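PDB 4CD6: endo-beta-1,4-mannanase from Alicyclobacillus acidocaldarius, which hydrolyses internal beta-1,4-mannosidic linkages in mannans. Local coordinates for residues 230-235 against 278-283. Numbering follows the deposited sequence.
Sequences MEVGCP and YMLWEW. With IFM (5-hydroxymethyl-3,4-dihydroxypiperidine), chain B; BMA (beta-D-mannopyranose), chain C.
The carboxylate of Glu231 stacks, offset toward the rim, on one face of the Trp281 indole, the planes 13° apart and Glu231 CD 3.4 Å from Trp281 CE3. C5 of the isofagomine-type piperidine (IFM) sits over the same face, and its ring nitrogen donates to Glu231 OE1 at 2.7 Å. A salt bridge from Lys93 to OE2 and a hydrogen bond between Tyr203 OH and OE1 fix the carboxylate; Glu151 also bonds the inhibitor. At the indole edge, O2 of the mannose (BMA) linked to IFM O4 accepts a weak bond from Trp281 NE1 and donates to Glu282 OE2 (2.6 Å). With CG trans to the main-chain nitrogen (chi1 -169°), the indole runs alongside Glu231. The cis peptide between Trp281 and Glu282 lies where the chain turns a corner, and Glu282 CB lies on the opposite indole face. Behind this shell, Trp281 N donates to Val232 O at 2.8 Å, and a weak, bent bond runs from Val232 N to Met279 O, joining barrel strands 227-232 and 275-283. On the barrel's outer side, facing helix 255-268, Val232 CG1 packs 3.6 Å from Leu280 CD2. Glu231, ending the seventh strand, fits the nucleophile of clan A retaining hydrolases; its bond to the nitrogen replacing the anomeric carbon is consistent with attack there.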
loop_
_atom_site.group_PDB
_atom_site.type_symbol
_atom_site.label_atom_id
_atom_site.label_comp_id
_atom_site.label_asym_id
_atom_site.label_seq_id
_atom_site.Cartn_x
_atom_site.Cartn_y
_atom_site.Cartn_z
ATOM N N MET A 230 -2.554 2.922 -4.396
ATOM C CA MET A 230 -2.366 2.453 -3.029
ATOM C C MET A 230 -0.893 2.462 -2.648
ATOM O O MET A 230 -0.586 2.498 -1.469
ATOM C CB MET A 230 -2.940 1.054 -2.795
ATOM C CG MET A 230 -4.293 0.999 -2.069
ATOM S SD MET A 230 -4.287 1.732 -0.414
ATOM C CE MET A 230 -2.849 0.994 0.278
ATOM N N GLU A 231 -0.007 2.448 -3.628
ATOM C CA GLU A 231 1.401 2.797 -3.377
ATOM C C GLU A 231 1.872 3.662 -4.515
ATOM O O GLU A 231 1.642 3.364 -5.680
ATOM C CB GLU A 231 2.338 1.579 -3.331
ATOM C CG GLU A 231 1.992 0.526 -2.325
ATOM C CD GLU A 231 3.068 -0.543 -2.194
ATOM O OE1 GLU A 231 4.216 -0.349 -2.663
ATOM O OE2 GLU A 231 2.758 -1.587 -1.593
ATOM N N VAL A 232 2.600 4.707 -4.171
ATOM C CA VAL A 232 3.357 5.439 -5.162
ATOM C C VAL A 232 4.474 6.173 -4.440
ATOM O O VAL A 232 4.281 6.688 -3.336
ATOM C CB VAL A 232 2.433 6.363 -5.995
ATOM C CG1 VAL A 232 1.819 7.455 -5.143
ATOM C CG2 VAL A 232 3.165 6.878 -7.224
ATOM N N GLY A 233 5.663 6.179 -5.044
ATOM C CA GLY A 233 6.817 6.783 -4.381
ATOM C C GLY A 233 8.094 6.537 -5.177
ATOM O O GLY A 233 8.095 5.890 -6.255
ATOM N N CYS A 234 9.172 7.078 -4.657
ATOM C CA CYS A 234 10.492 6.941 -5.303
ATOM C C CYS A 234 11.555 7.141 -4.230
ATOM O O CYS A 234 11.417 8.069 -3.413
ATOM C CB CYS A 234 10.682 7.998 -6.416
ATOM S SG CYS A 234 12.181 7.773 -7.429
ATOM N N PRO A 235 12.617 6.292 -4.228
ATOM C CA PRO A 235 13.736 6.538 -3.335
ATOM C C PRO A 235 14.506 7.759 -3.754
ATOM O O PRO A 235 14.595 8.054 -4.949
ATOM C CB PRO A 235 14.628 5.316 -3.528
ATOM C CG PRO A 235 13.768 4.265 -4.142
ATOM C CD PRO A 235 12.753 5.016 -4.948
ATOM N N TYR A 278 -3.792 9.501 -3.941
ATOM C CA TYR A 278 -2.397 9.048 -3.735
ATOM C C TYR A 278 -2.168 8.557 -2.328
ATOM O O TYR A 278 -2.321 9.338 -1.364
ATOM C CB TYR A 278 -1.492 10.236 -3.906
ATOM C CG TYR A 278 -1.578 10.996 -5.222
ATOM C CD1 TYR A 278 -0.886 10.582 -6.330
ATOM C CD2 TYR A 278 -2.323 12.156 -5.326
ATOM C CE1 TYR A 278 -0.944 11.285 -7.528
ATOM C CE2 TYR A 278 -2.380 12.875 -6.510
ATOM C CZ TYR A 278 -1.697 12.430 -7.606
ATOM O OH TYR A 278 -1.737 13.146 -8.785
ATOM N N MET A 279 -1.799 7.275 -2.194
ATOM C CA MET A 279 -1.339 6.746 -0.916
ATOM C C MET A 279 0.181 6.548 -1.077
ATOM O O MET A 279 0.671 5.620 -1.731
ATOM C CB MET A 279 -2.051 5.446 -0.585
ATOM C CG MET A 279 -1.950 5.052 0.860
ATOM S SD MET A 279 -3.016 5.969 1.968
ATOM C CE MET A 279 -4.627 5.372 1.516
ATOM N N LEU A 280 0.910 7.492 -0.529
ATOM C CA LEU A 280 2.340 7.542 -0.755
ATOM C C LEU A 280 3.068 6.419 -0.024
ATOM O O LEU A 280 2.606 5.911 0.988
ATOM C CB LEU A 280 2.900 8.915 -0.369
ATOM C CG LEU A 280 2.331 10.147 -1.116
ATOM C CD1 LEU A 280 3.124 11.403 -0.772
ATOM C CD2 LEU A 280 2.282 9.935 -2.601
ATOM N N TRP A 281 4.210 6.041 -0.598
ATOM C CA TRP A 281 5.099 5.004 -0.048
ATOM C C TRP A 281 6.404 5.722 0.205
ATOM O O TRP A 281 6.968 6.240 -0.743
ATOM C CB TRP A 281 5.330 3.882 -1.055
ATOM C CG TRP A 281 6.000 2.691 -0.462
ATOM C CD1 TRP A 281 7.355 2.435 -0.437
ATOM C CD2 TRP A 281 5.382 1.601 0.226
ATOM N NE1 TRP A 281 7.596 1.263 0.213
ATOM C CE2 TRP A 281 6.403 0.729 0.626
ATOM C CE3 TRP A 281 4.056 1.276 0.536
ATOM C CZ2 TRP A 281 6.142 -0.438 1.333
ATOM C CZ3 TRP A 281 3.795 0.114 1.223
ATOM C CH2 TRP A 281 4.832 -0.737 1.614
ATOM N N GLU A 282 6.898 5.831 1.437
ATOM C CA GLU A 282 6.352 5.322 2.680
ATOM C C GLU A 282 6.940 6.153 3.809
ATOM O O GLU A 282 7.808 7.013 3.578
ATOM C CB GLU A 282 6.711 3.831 2.882
ATOM C CG GLU A 282 8.232 3.601 2.967
ATOM C CD GLU A 282 8.640 2.187 3.289
ATOM O OE1 GLU A 282 7.959 1.529 4.088
ATOM O OE2 GLU A 282 9.696 1.763 2.779
ATOM N N TRP A 283 6.517 5.843 5.028
ATOM C CA TRP A 283 6.940 6.562 6.244
ATOM C C TRP A 283 7.369 5.542 7.286
ATOM O O TRP A 283 6.629 4.639 7.589
ATOM C CB TRP A 283 5.755 7.369 6.765
ATOM C CG TRP A 283 6.067 8.500 7.738
ATOM C CD1 TRP A 283 6.187 8.406 9.086
ATOM C CD2 TRP A 283 6.211 9.887 7.416
ATOM N NE1 TRP A 283 6.427 9.652 9.636
ATOM C CE2 TRP A 283 6.461 10.576 8.623
ATOM C CE3 TRP A 283 6.190 10.612 6.216
ATOM C CZ2 TRP A 283 6.643 11.953 8.669
ATOM C CZ3 TRP A 283 6.394 11.989 6.268
ATOM C CH2 TRP A 283 6.602 12.644 7.488
HETATM O O4 IFM B . 8.694 -1.850 -0.397
HETATM C C4 IFM B . 8.078 -2.376 -1.588
HETATM C C3 IFM B . 6.845 -3.165 -1.168
HETATM O O3 IFM B . 7.288 -4.354 -0.500
HETATM C C2 IFM B . 5.886 -3.504 -2.321
HETATM N N IFM B . 5.821 -2.435 -3.323
HETATM C C1 IFM B . 7.044 -1.743 -3.756
HETATM C C5 IFM B . 7.738 -1.208 -2.515
HETATM C C6 IFM B . 8.926 -0.301 -2.841
HETATM O O6 IFM B . 10.016 -0.980 -3.481
HETATM C C1 BMA C . 9.970 -2.183 0.140
HETATM C C2 BMA C . 10.589 -1.176 1.095
HETATM C C3 BMA C . 11.764 -1.885 1.762
HETATM C C4 BMA C . 11.283 -3.173 2.418
HETATM C C5 BMA C . 10.467 -4.069 1.470
HETATM C C6 BMA C . 9.946 -5.304 2.220
HETATM O O2 BMA C . 9.632 -0.716 2.078
HETATM O O3 BMA C . 12.369 -1.065 2.759
HETATM O O4 BMA C . 12.425 -3.906 2.854
HETATM O O5 BMA C . 9.414 -3.284 0.874
HETATM O O6 BMA C . 9.115 -6.135 1.392
HETATM O O HOH W 1 8.412 8.280 -1.909
#